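Local coordinates for retinol dehydratase (Spodoptera frugiperda, PDB 1X8J), which belongs to the sulfotransferase 1 family, is named for dehydrating retinol, and probably has sulfotransferase activity; it also binds calcium, at residues G29-T34 with E118-I123; A198-L203 with E308-K313; D212-F217 with K329-W334. The protein carries 2 engineered substitutions. All blocks are in the same frame, centred on the assembly; numbering follows the deposited sequence.

Interaction 1. Residues G29-T34 with E118-I123. With CA (calcium ion), chain C.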
loop_
_atom_site.group_PDB
_atom_site.type_symbol
_atom_site.label_atom_id
_atom_site.label_comp_id
_atom_site.label_asym_id
_atom_site.label_seq_id
_atom_site.Cartn_x
_atom_site.Cartn_y
_atom_site.Cartn_z
ATOM N N GLY A 29 1.594 5.842 7.544
ATOM C CA GLY A 29 2.534 6.803 6.989
ATOM C C GLY A 29 2.361 8.257 7.399
ATOM O O GLY A 29 3.350 8.959 7.592
ATOM N N ALA A 30 1.118 8.712 7.538
ATOM C CA ALA A 30 0.858 10.103 7.900
ATOM C C ALA A 30 1.384 10.434 9.282
ATOM O O ALA A 30 1.748 11.574 9.555
ATOM C CB ALA A 30 -0.631 10.413 7.816
ATOM N N PHE A 31 1.429 9.442 10.158
ATOM C CA PHE A 31 1.941 9.690 11.490
ATOM C C PHE A 31 3.468 9.827 11.378
ATOM O O PHE A 31 4.130 9.011 10.735
ATOM C CB PHE A 31 1.567 8.555 12.443
ATOM C CG PHE A 31 1.798 8.893 13.881
ATOM C CD1 PHE A 31 1.081 9.921 14.485
ATOM C CD2 PHE A 31 2.772 8.229 14.620
ATOM C CE1 PHE A 31 1.336 10.289 15.808
ATOM C CE2 PHE A 31 3.033 8.591 15.942
ATOM C CZ PHE A 31 2.315 9.622 16.536
ATOM N N PRO A 32 4.041 10.869 12.008
ATOM C CA PRO A 32 5.482 11.133 11.976
ATOM C C PRO A 32 6.415 10.006 12.413
ATOM O O PRO A 32 7.404 9.716 11.740
ATOM C CB PRO A 32 5.623 12.366 12.871
ATOM C CG PRO A 32 4.311 13.057 12.729
ATOM C CD PRO A 32 3.349 11.891 12.813
ATOM N N THR A 33 6.103 9.366 13.535
ATOM C CA THR A 33 6.971 8.319 14.056
ATOM C C THR A 33 7.035 7.042 13.220
ATOM O O THR A 33 6.020 6.539 12.740
ATOM C CB THR A 33 6.575 7.959 15.493
ATOM O OG1 THR A 33 6.293 9.160 16.224
ATOM C CG2 THR A 33 7.711 7.225 16.184
ATOM N N THR A 34 8.244 6.514 13.051
ATOM C CA THR A 34 8.431 5.301 12.270
ATOM C C THR A 34 8.814 4.140 13.181
ATOM O O THR A 34 9.079 4.339 14.369
ATOM C CB THR A 34 9.521 5.497 11.189
ATOM O OG1 THR A 34 10.764 5.844 11.813
ATOM C CG2 THR A 34 9.116 6.607 10.221
ATOM N N GLU A 118 7.642 19.448 15.020
ATOM C CA GLU A 118 6.772 20.232 14.141
ATOM C C GLU A 118 5.749 19.389 13.385
ATOM O O GLU A 118 4.662 19.866 13.065
ATOM C CB GLU A 118 7.587 21.012 13.093
ATOM C CG GLU A 118 8.539 22.075 13.621
ATOM C CD GLU A 118 9.837 21.503 14.158
ATOM O OE1 GLU A 118 10.798 22.293 14.319
ATOM O OE2 GLU A 118 9.897 20.275 14.420
ATOM N N GLU A 119 6.109 18.143 13.096
ATOM C CA GLU A 119 5.245 17.244 12.328
ATOM C C GLU A 119 4.006 16.677 13.009
ATOM O O GLU A 119 3.045 16.320 12.327
ATOM C CB GLU A 119 6.076 16.079 11.779
ATOM C CG GLU A 119 7.027 16.469 10.665
ATOM C CD GLU A 119 8.068 15.401 10.395
ATOM O OE1 GLU A 119 7.688 14.226 10.200
ATOM O OE2 GLU A 119 9.273 15.737 10.378
ATOM N N TYR A 120 4.007 16.599 14.336
ATOM C CA TYR A 120 2.871 16.016 15.038
ATOM C C TYR A 120 1.534 16.741 15.012
ATOM O O TYR A 120 0.488 16.093 14.895
ATOM C CB TYR A 120 3.250 15.709 16.475
ATOM C CG TYR A 120 4.268 14.613 16.545
ATOM C CD1 TYR A 120 5.631 14.904 16.589
ATOM C CD2 TYR A 120 3.877 13.275 16.527
ATOM C CE1 TYR A 120 6.581 13.894 16.616
ATOM C CE2 TYR A 120 4.814 12.256 16.550
ATOM C CZ TYR A 120 6.168 12.570 16.597
ATOM O OH TYR A 120 7.111 11.566 16.640
ATOM N N ASN A 121 1.546 18.065 15.107
ATOM C CA ASN A 121 0.295 18.808 15.111
ATOM C C ASN A 121 -0.379 18.785 13.744
ATOM O O ASN A 121 -1.564 19.096 13.622
ATOM C CB ASN A 121 0.539 20.252 15.571
ATOM C CG ASN A 121 1.184 21.115 14.496
ATOM O OD1 ASN A 121 2.149 20.713 13.841
ATOM N ND2 ASN A 121 0.654 22.321 14.320
ATOM N N ASP A 122 0.367 18.392 12.719
ATOM C CA ASP A 122 -0.174 18.345 11.364
ATOM C C ASP A 122 -1.144 17.194 11.121
ATOM O O ASP A 122 -1.758 17.112 10.064
ATOM C CB ASP A 122 0.964 18.266 10.345
ATOM C CG ASP A 122 2.017 19.341 10.560
ATOM O OD1 ASP A 122 1.674 20.446 11.044
ATOM O OD2 ASP A 122 3.193 19.087 10.232
ATOM N N ILE A 123 -1.282 16.295 12.086
ATOM C CA ILE A 123 -2.203 15.176 11.917
ATOM C C ILE A 123 -3.577 15.570 12.450
ATOM O O ILE A 123 -4.545 14.824 12.301
ATOM C CB ILE A 123 -1.721 13.911 12.675
ATOM C CG1 ILE A 123 -1.774 14.152 14.182
ATOM C CG2 ILE A 123 -0.310 13.551 12.244
ATOM C CD1 ILE A 123 -1.274 12.999 14.996
HETATM CA CA CA C . 3.256 22.067 12.030
#
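Pro32 and Phe31 bring the loop 29-34 against the segment 118-123, the alpha carbons of Pro32 and Glu119 lying 6.1 Å apart and those of Phe31 and Ile123 6.9 Å. The loop follows helix 18-28 and meets the end of the short helix 117-120, which together with the residues just after it provides a calcium site in the sulfotransferase domain. Tyr120 is the hub. Its CG lies anti to the carbonyl carbon (chi1 -67°), and from there the ring reaches across the loop. Pro32 CB sits over one face, 3.9 Å from the centroid of the Tyr120 ring, a CH-pi contact close to the ring normal. The same ring turns its edge toward the face of Phe31 in an offset edge-to-face pair, with planes at 70° and Phe31 CZ 3.6 Å from Tyr120 CE2. At its far end Tyr120 OH donates to Thr33 OG1 over 2.6 Å. Both hydroxyls have a second partner, the OH meeting Asp113 N and OG1 meeting Ile111 O, so a continuous polar chain pins the buried end of the ring. With a phenylalanine in its place, Thr33 OG1 would probably lose its donor and Asp113 N would be left without this mate. Ile123 closes the other flank: its CD1 lies in the plane of the Phe31 ring, at the edge, 3.8 Å from Phe31 CE1. Phe31 also touches the bound androsterone, so this packing backs a wall of the steroid site. Three residues that make no contact with the loop hold the calcium ion: Glu118 O binds it at 2.8 Å, while Asn121 OD1 and Asp122 OD1 each do so at 2.5 Å.

Interaction 2. Residues A198-L203 with E308-K313. With A3P (adenosine-3'-5'-diphosphate), chain D.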
loop_
_atom_site.group_PDB
_atom_site.type_symbol
_atom_site.label_atom_id
_atom_site.label_comp_id
_atom_site.label_asym_id
_atom_site.label_seq_id
_atom_site.Cartn_x
_atom_site.Cartn_y
_atom_site.Cartn_z
ATOM N N ALA A 198 -6.226 3.806 17.617
ATOM C CA ALA A 198 -5.397 4.424 16.583
ATOM C C ALA A 198 -6.137 5.609 15.952
ATOM O O ALA A 198 -5.521 6.609 15.565
ATOM C CB ALA A 198 -5.039 3.397 15.505
ATOM N N ARG A 199 -7.457 5.476 15.838
ATOM C CA ARG A 199 -8.298 6.521 15.283
ATOM C C ARG A 199 -8.398 7.669 16.284
ATOM O O ARG A 199 -8.388 8.843 15.912
ATOM C CB ARG A 199 -9.692 5.969 15.005
ATOM C CG ARG A 199 -9.844 5.248 13.670
ATOM C CD ARG A 199 -10.671 6.098 12.719
ATOM N NE ARG A 199 -11.089 5.377 11.520
ATOM C CZ ARG A 199 -10.309 5.120 10.474
ATOM N NH1 ARG A 199 -9.044 5.521 10.449
ATOM N NH2 ARG A 199 -10.805 4.463 9.439
ATOM N N LEU A 200 -8.483 7.307 17.558
ATOM C CA LEU A 200 -8.598 8.260 18.647
ATOM C C LEU A 200 -7.470 9.285 18.699
ATOM O O LEU A 200 -7.710 10.472 18.926
ATOM C CB LEU A 200 -8.659 7.499 19.979
ATOM C CG LEU A 200 -8.555 8.266 21.304
ATOM C CD1 LEU A 200 -9.777 9.144 21.500
ATOM C CD2 LEU A 200 -8.429 7.281 22.454
ATOM N N LEU A 201 -6.241 8.818 18.503
ATOM C CA LEU A 201 -5.068 9.687 18.563
ATOM C C LEU A 201 -4.515 10.105 17.195
ATOM O O LEU A 201 -3.441 10.690 17.109
ATOM C CB LEU A 201 -3.976 8.992 19.372
ATOM C CG LEU A 201 -4.392 8.609 20.801
ATOM C CD1 LEU A 201 -3.481 7.505 21.379
ATOM C CD2 LEU A 201 -4.363 9.862 21.665
ATOM N N TYR A 202 -5.250 9.810 16.131
ATOM C CA TYR A 202 -4.821 10.162 14.779
ATOM C C TYR A 202 -3.497 9.522 14.396
ATOM O O TYR A 202 -2.599 10.196 13.903
ATOM C CB TYR A 202 -4.686 11.679 14.615
ATOM C CG TYR A 202 -5.921 12.464 14.983
ATOM C CD1 TYR A 202 -6.061 13.028 16.252
ATOM C CD2 TYR A 202 -6.922 12.694 14.047
ATOM C CE1 TYR A 202 -7.162 13.815 16.574
ATOM C CE2 TYR A 202 -8.035 13.480 14.357
ATOM C CZ TYR A 202 -8.143 14.042 15.620
ATOM O OH TYR A 202 -9.206 14.866 15.910
ATOM N N LEU A 203 -3.377 8.222 14.623
ATOM C CA LEU A 203 -2.165 7.499 14.281
ATOM C C LEU A 203 -2.355 6.866 12.910
ATOM O O LEU A 203 -1.426 6.768 12.107
ATOM C CB LEU A 203 -1.909 6.392 15.305
ATOM C CG LEU A 203 -1.794 6.788 16.773
ATOM C CD1 LEU A 203 -1.593 5.534 17.627
ATOM C CD2 LEU A 203 -0.622 7.738 16.943
ATOM N N GLU A 308 -14.547 9.189 19.649
ATOM C CA GLU A 308 -13.618 8.127 19.996
ATOM C C GLU A 308 -13.291 8.372 21.448
ATOM O O GLU A 308 -13.216 9.519 21.880
ATOM C CB GLU A 308 -12.348 8.187 19.136
ATOM C CG GLU A 308 -12.511 7.591 17.746
ATOM C CD GLU A 308 -12.626 6.070 17.759
ATOM O OE1 GLU A 308 -12.771 5.485 18.849
ATOM O OE2 GLU A 308 -12.578 5.454 16.673
ATOM N N HIS A 309 -13.142 7.306 22.217
ATOM C CA HIS A 309 -12.821 7.461 23.621
ATOM C C HIS A 309 -11.875 6.351 24.058
ATOM O O HIS A 309 -11.827 5.303 23.424
ATOM C CB HIS A 309 -14.105 7.424 24.453
ATOM C CG HIS A 309 -15.132 8.410 24.004
ATOM N ND1 HIS A 309 -15.947 8.188 22.914
ATOM C CD2 HIS A 309 -15.418 9.661 24.441
ATOM C CE1 HIS A 309 -16.687 9.261 22.697
ATOM N NE2 HIS A 309 -16.384 10.169 23.610
ATOM N N PHE A 310 -11.124 6.584 25.131
ATOM C CA PHE A 310 -10.206 5.567 25.625
ATOM C C PHE A 310 -11.013 4.390 26.133
ATOM O O PHE A 310 -10.680 3.245 25.855
ATOM C CB PHE A 310 -9.328 6.103 26.751
ATOM C CG PHE A 310 -8.156 6.902 26.274
ATOM C CD1 PHE A 310 -8.275 8.274 26.037
ATOM C CD2 PHE A 310 -6.914 6.289 26.082
ATOM C CE1 PHE A 310 -7.171 9.038 25.616
ATOM C CE2 PHE A 310 -5.803 7.039 25.663
ATOM C CZ PHE A 310 -5.934 8.421 25.431
ATOM N N ILE A 311 -12.072 4.688 26.882
ATOM C CA ILE A 311 -12.971 3.668 27.423
ATOM C C ILE A 311 -14.144 3.675 26.443
ATOM O O ILE A 311 -14.978 4.577 26.478
ATOM C CB ILE A 311 -13.412 4.066 28.835
ATOM C CG1 ILE A 311 -12.162 4.227 29.715
ATOM C CG2 ILE A 311 -14.338 3.022 29.417
ATOM C CD1 ILE A 311 -12.420 4.812 31.094
ATOM N N ARG A 312 -14.188 2.669 25.571
ATOM C CA ARG A 312 -15.186 2.579 24.500
ATOM C C ARG A 312 -16.509 1.837 24.713
ATOM O O ARG A 312 -17.499 2.429 25.141
ATOM C CB ARG A 312 -14.485 2.013 23.259
ATOM C CG ARG A 312 -15.115 2.370 21.925
ATOM C CD ARG A 312 -14.148 2.024 20.812
ATOM N NE ARG A 312 -13.763 0.612 20.878
ATOM C CZ ARG A 312 -14.505 -0.392 20.415
ATOM N NH1 ARG A 312 -15.678 -0.140 19.844
ATOM N NH2 ARG A 312 -14.081 -1.643 20.526
ATOM N N LYS A 313 -16.520 0.552 24.376
ATOM C CA LYS A 313 -17.706 -0.291 24.483
ATOM C C LYS A 313 -17.641 -1.244 25.679
ATOM O O LYS A 313 -18.667 -1.551 26.288
ATOM C CB LYS A 313 -17.867 -1.098 23.193
ATOM C CG LYS A 313 -19.035 -0.694 22.300
ATOM C CD LYS A 313 -20.330 -1.391 22.717
ATOM C CE LYS A 313 -21.345 -1.435 21.573
ATOM N NZ LYS A 313 -21.703 -0.081 21.035
HETATM P P1 A3P D . -12.940 -1.801 23.886
HETATM O O1P A3P D . -13.337 -3.107 23.333
HETATM O O2P A3P D . -14.116 -1.098 24.402
HETATM O O3P A3P D . -12.236 -0.999 22.862
HETATM P P2 A3P D . -6.578 -0.971 27.866
HETATM O O4P A3P D . -5.655 -2.061 28.164
HETATM O O5P A3P D . -6.913 -0.240 29.092
HETATM O O6P A3P D . -6.008 -0.053 26.840
HETATM O "O5'" A3P D . -7.893 -1.603 27.273
HETATM C "C5'" A3P D . -8.984 -0.821 26.849
HETATM C "C4'" A3P D . -10.213 -1.717 26.672
HETATM O "O4'" A3P D . -10.771 -1.999 27.999
HETATM C "C3'" A3P D . -11.330 -1.047 25.893
HETATM O "O3'" A3P D . -11.961 -2.074 25.090
HETATM C "C2'" A3P D . -12.153 -0.420 27.028
HETATM O "O2'" A3P D . -13.460 0.085 26.746
HETATM C "C1'" A3P D . -12.114 -1.535 28.057
HETATM N N9 A3P D . -12.434 -1.062 29.413
HETATM C C8 A3P D . -11.921 0.016 30.119
HETATM N N7 A3P D . -12.418 0.177 31.320
HETATM C C5 A3P D . -13.332 -0.866 31.431
HETATM C C6 A3P D . -14.240 -1.304 32.481
HETATM N N6 A3P D . -14.360 -0.687 33.672
HETATM N N1 A3P D . -15.029 -2.433 32.236
HETATM C C2 A3P D . -14.943 -3.095 31.042
HETATM N N3 A3P D . -14.134 -2.774 29.991
HETATM C C4 A3P D . -13.352 -1.652 30.248
#
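Leu200, in the last turn of helix 187-200, carries the close-packed part of this contact, with Leu200 CA 5.2 Å from Glu308 CA. With CG anti to the backbone N (chi1 170°), its two methyl groups divide the work. CD2 lies over the centre of the Phe310 ring, 3.7 Å from the ring centroid and only 9° off the normal, a well-centred CH-pi contact; CD1 rests 3.5 Å from Glu308 O. Leu201 CD2 approaches the Phe310 ring more distantly, and Leu201 also touches the bound androsterone. The helix ends here in a Schellman motif, with Tyr202 at positive phi as its C-prime residue.

At the partly exposed Arg199 the fit is looser. Buried Glu308, bent at chi2, brings OE2 to 3.4 Å from Arg199 CB, but the charged ends do not pair: Arg199 NE is 5.4 Å from Glu308 OE2. The guanidinium turns away to Ser208 O through NH2, whereas Glu308 OE2 is hydrogen-bonded to His196 ND1 one turn back along the helix. Their opposite charges may still attract weakly.

Beyond Phe310 the loop turns to the nucleotide, Arg312 still resting on Val192 and His196 of the same helix. Arg312-Lys313, followed by Gly314, matches the family's Arg-Lys-Gly signature for the 3'-phosphate. Lys313 N donates to O2P of adenosine-3'-5'-diphosphate over 2.9 Å. Arg312 NE reaches O3P, which NH2 also meets in a weak bond, and Arg312 N bonds the ribose O2'. Between the two segments the contact is largely apolar, with polar ties to the helix added by the Glu308-His196 bond and a Leu200-Ala305 backbone bond; Lys313 N and the Arg312 guanidinium, farther along the loop, hold the 3'-phosphate.

Interaction 3. Residues D212-F217 with K329-W334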
loop_
_atom_site.group_PDB
_atom_site.type_symbol
_atom_site.label_atom_id
_atom_site.label_comp_id
_atom_site.label_asym_id
_atom_site.label_seq_id
_atom_site.Cartn_x
_atom_site.Cartn_y
_atom_site.Cartn_z
ATOM N N ASP A 212 -7.728 -3.042 6.652
ATOM C CA ASP A 212 -6.341 -2.622 6.476
ATOM C C ASP A 212 -5.605 -2.805 7.800
ATOM O O ASP A 212 -4.532 -3.405 7.843
ATOM C CB ASP A 212 -6.241 -1.138 6.079
ATOM C CG ASP A 212 -6.904 -0.830 4.744
ATOM O OD1 ASP A 212 -6.574 -1.501 3.739
ATOM O OD2 ASP A 212 -7.747 0.100 4.703
ATOM N N PHE A 213 -6.186 -2.284 8.878
ATOM C CA PHE A 213 -5.557 -2.383 10.184
ATOM C C PHE A 213 -5.352 -3.834 10.603
ATOM O O PHE A 213 -4.284 -4.203 11.109
ATOM C CB PHE A 213 -6.387 -1.667 11.243
ATOM C CG PHE A 213 -5.732 -1.638 12.590
ATOM C CD1 PHE A 213 -4.826 -0.637 12.913
ATOM C CD2 PHE A 213 -5.975 -2.651 13.519
ATOM C CE1 PHE A 213 -4.167 -0.641 14.141
ATOM C CE2 PHE A 213 -5.319 -2.667 14.750
ATOM C CZ PHE A 213 -4.413 -1.659 15.058
ATOM N N TRP A 214 -6.382 -4.650 10.396
ATOM C CA TRP A 214 -6.306 -6.060 10.745
ATOM C C TRP A 214 -5.205 -6.758 9.948
ATOM O O TRP A 214 -4.592 -7.706 10.432
ATOM C CB TRP A 214 -7.650 -6.750 10.493
ATOM C CG TRP A 214 -7.515 -8.239 10.369
ATOM C CD1 TRP A 214 -7.550 -8.971 9.216
ATOM C CD2 TRP A 214 -7.272 -9.169 11.426
ATOM N NE1 TRP A 214 -7.345 -10.298 9.487
ATOM C CE2 TRP A 214 -7.173 -10.453 10.837
ATOM C CE3 TRP A 214 -7.120 -9.046 12.815
ATOM C CZ2 TRP A 214 -6.933 -11.614 11.591
ATOM C CZ3 TRP A 214 -6.878 -10.201 13.568
ATOM C CH2 TRP A 214 -6.788 -11.468 12.951
ATOM N N GLU A 215 -4.958 -6.274 8.733
ATOM C CA GLU A 215 -3.928 -6.844 7.869
ATOM C C GLU A 215 -2.562 -6.662 8.522
ATOM O O GLU A 215 -1.769 -7.600 8.614
ATOM C CB GLU A 215 -3.952 -6.163 6.499
ATOM C CG GLU A 215 -3.762 -7.113 5.329
ATOM C CD GLU A 215 -4.834 -8.200 5.276
ATOM O OE1 GLU A 215 -4.759 -9.145 6.090
ATOM O OE2 GLU A 215 -5.755 -8.108 4.425
ATOM N N MET A 216 -2.301 -5.448 8.982
ATOM C CA MET A 216 -1.047 -5.128 9.650
ATOM C C MET A 216 -0.923 -5.858 10.971
ATOM O O MET A 216 0.140 -6.376 11.308
ATOM C CB MET A 216 -0.970 -3.639 9.939
ATOM C CG MET A 216 -0.592 -2.772 8.776
ATOM S SD MET A 216 -0.670 -1.064 9.340
ATOM C CE MET A 216 0.294 -1.156 10.843
ATOM N N PHE A 217 -2.026 -5.889 11.711
ATOM C CA PHE A 217 -2.061 -6.508 13.020
ATOM C C PHE A 217 -1.637 -7.979 13.100
ATOM O O PHE A 217 -0.635 -8.303 13.748
ATOM C CB PHE A 217 -3.452 -6.353 13.641
ATOM C CG PHE A 217 -3.507 -6.757 15.084
ATOM C CD1 PHE A 217 -3.091 -5.877 16.085
ATOM C CD2 PHE A 217 -3.923 -8.039 15.447
ATOM C CE1 PHE A 217 -3.084 -6.269 17.427
ATOM C CE2 PHE A 217 -3.921 -8.439 16.785
ATOM C CZ PHE A 217 -3.500 -7.552 17.778
ATOM N N LYS A 329 -12.170 -16.446 8.715
ATOM C CA LYS A 329 -11.445 -17.693 8.516
ATOM C C LYS A 329 -9.944 -17.461 8.650
ATOM O O LYS A 329 -9.235 -18.264 9.246
ATOM C CB LYS A 329 -11.786 -18.293 7.144
ATOM C CG LYS A 329 -13.223 -18.815 7.043
ATOM C CD LYS A 329 -13.525 -19.416 5.669
ATOM C CE LYS A 329 -14.970 -19.900 5.565
ATOM N NZ LYS A 329 -15.237 -20.609 4.273
ATOM N N GLN A 330 -9.473 -16.349 8.102
ATOM C CA GLN A 330 -8.062 -15.989 8.172
ATOM C C GLN A 330 -7.612 -15.834 9.626
ATOM O O GLN A 330 -6.482 -16.166 9.973
ATOM C CB GLN A 330 -7.837 -14.678 7.426
ATOM C CG GLN A 330 -6.443 -14.102 7.540
ATOM C CD GLN A 330 -6.313 -12.787 6.789
ATOM O OE1 GLN A 330 -6.991 -11.808 7.109
ATOM N NE2 GLN A 330 -5.448 -12.762 5.779
ATOM N N ALA A 331 -8.508 -15.327 10.469
ATOM C CA ALA A 331 -8.214 -15.126 11.884
ATOM C C ALA A 331 -8.246 -16.455 12.628
ATOM O O ALA A 331 -7.480 -16.676 13.568
ATOM C CB ALA A 331 -9.223 -14.159 12.496
ATOM N N GLU A 332 -9.138 -17.337 12.198
ATOM C CA GLU A 332 -9.264 -18.639 12.822
ATOM C C GLU A 332 -7.996 -19.444 12.572
ATOM O O GLU A 332 -7.416 -20.007 13.501
ATOM C CB GLU A 332 -10.484 -19.369 12.265
ATOM C CG GLU A 332 -10.825 -20.641 13.010
ATOM C CD GLU A 332 -12.232 -21.125 12.710
ATOM O OE1 GLU A 332 -12.566 -21.279 11.510
ATOM O OE2 GLU A 332 -13.002 -21.349 13.673
ATOM N N LYS A 333 -7.563 -19.485 11.316
ATOM C CA LYS A 333 -6.359 -20.210 10.942
ATOM C C LYS A 333 -5.161 -19.665 11.724
ATOM O O LYS A 333 -4.359 -20.426 12.271
ATOM C CB LYS A 333 -6.108 -20.061 9.440
ATOM C CG LYS A 333 -4.853 -20.768 8.924
ATOM C CD LYS A 333 -4.601 -20.463 7.437
ATOM C CE LYS A 333 -5.784 -20.898 6.555
ATOM N NZ LYS A 333 -5.635 -20.539 5.106
ATOM N N TRP A 334 -5.056 -18.340 11.772
ATOM C CA TRP A 334 -3.973 -17.667 12.472
ATOM C C TRP A 334 -3.908 -18.034 13.954
ATOM O O TRP A 334 -2.843 -18.379 14.466
ATOM C CB TRP A 334 -4.135 -16.163 12.326
ATOM C CG TRP A 334 -3.030 -15.382 12.935
ATOM C CD1 TRP A 334 -1.705 -15.454 12.624
ATOM C CD2 TRP A 334 -3.150 -14.387 13.960
ATOM N NE1 TRP A 334 -0.987 -14.567 13.391
ATOM C CE2 TRP A 334 -1.850 -13.898 14.220
ATOM C CE3 TRP A 334 -4.230 -13.861 14.682
ATOM C CZ2 TRP A 334 -1.600 -12.905 15.174
ATOM C CZ3 TRP A 334 -3.983 -12.872 15.631
ATOM C CH2 TRP A 334 -2.675 -12.405 15.867
#
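Trp214 and Gln330 make the hydrogen bond of this contact between helices 210-218 and 325-339, whose local axes run nearly parallel, 15° apart and 12.1 Å from each other. Trp214 NE1 donates to Gln330 OE1 over 2.8 Å with an N-H...O angle of 155°. The oxygen lies in the indole plane, while the donor stands above the plane of the amide carbonyl. An extended chain with CG anti to the backbone N (chi1 174°) carries the Gln330 amide out to this indole edge. The Glu215 side chain crosses that of Gln330 at about a right angle, Glu215 OE1 lying 3.6 Å from Gln330 OE1 with no hydrogen bond.

Large side chains have to bridge so wide a spacing, and this places the C-terminal helix 325-339 of the sulfotransferase domain on the flank of helix 210-218. Trp214 also touches Ala191 of helix 187-200, which lines the nucleotide site, and its ring stacks on His218.

The aromatic contact is an offset edge-to-face pair: the six-membered ring of Trp214 points its edge at the face of the corresponding ring of Trp334, the planes almost perpendicular and the centroids 5.8 Å apart. His218 and Phe228 also meet the Trp334 indole edge-to-face.

Among the apolar contacts, Ala331 offers its small side chain to the indole, CB lying 3.5 Å from Trp214 CZ2. Further along, Phe217 CE2 approaches Trp334 CH2 at 4.3 Å.

Overall arrangement
From the N terminus, interaction 1 comes first: the loop after helix 18-28 meets helix 117-120 beside the calcium site, closing a loop that holds strand 66-70 of the parallel sheet. It is complete before interaction 2 opens at the end of helix 187-200. Interaction 3 starts on the next helix, 210-218, before interaction 2 closes at the nucleotide loop 308-313, and ends on helix 325-339, so these two cross. Interactions 1 and 2 touch, Phe31 and Ile123 packing against 201-203, and both reach the steroid site. Interaction 3 lies about 20 Å from interaction 2, centre to centre, fastening the C-terminal helix.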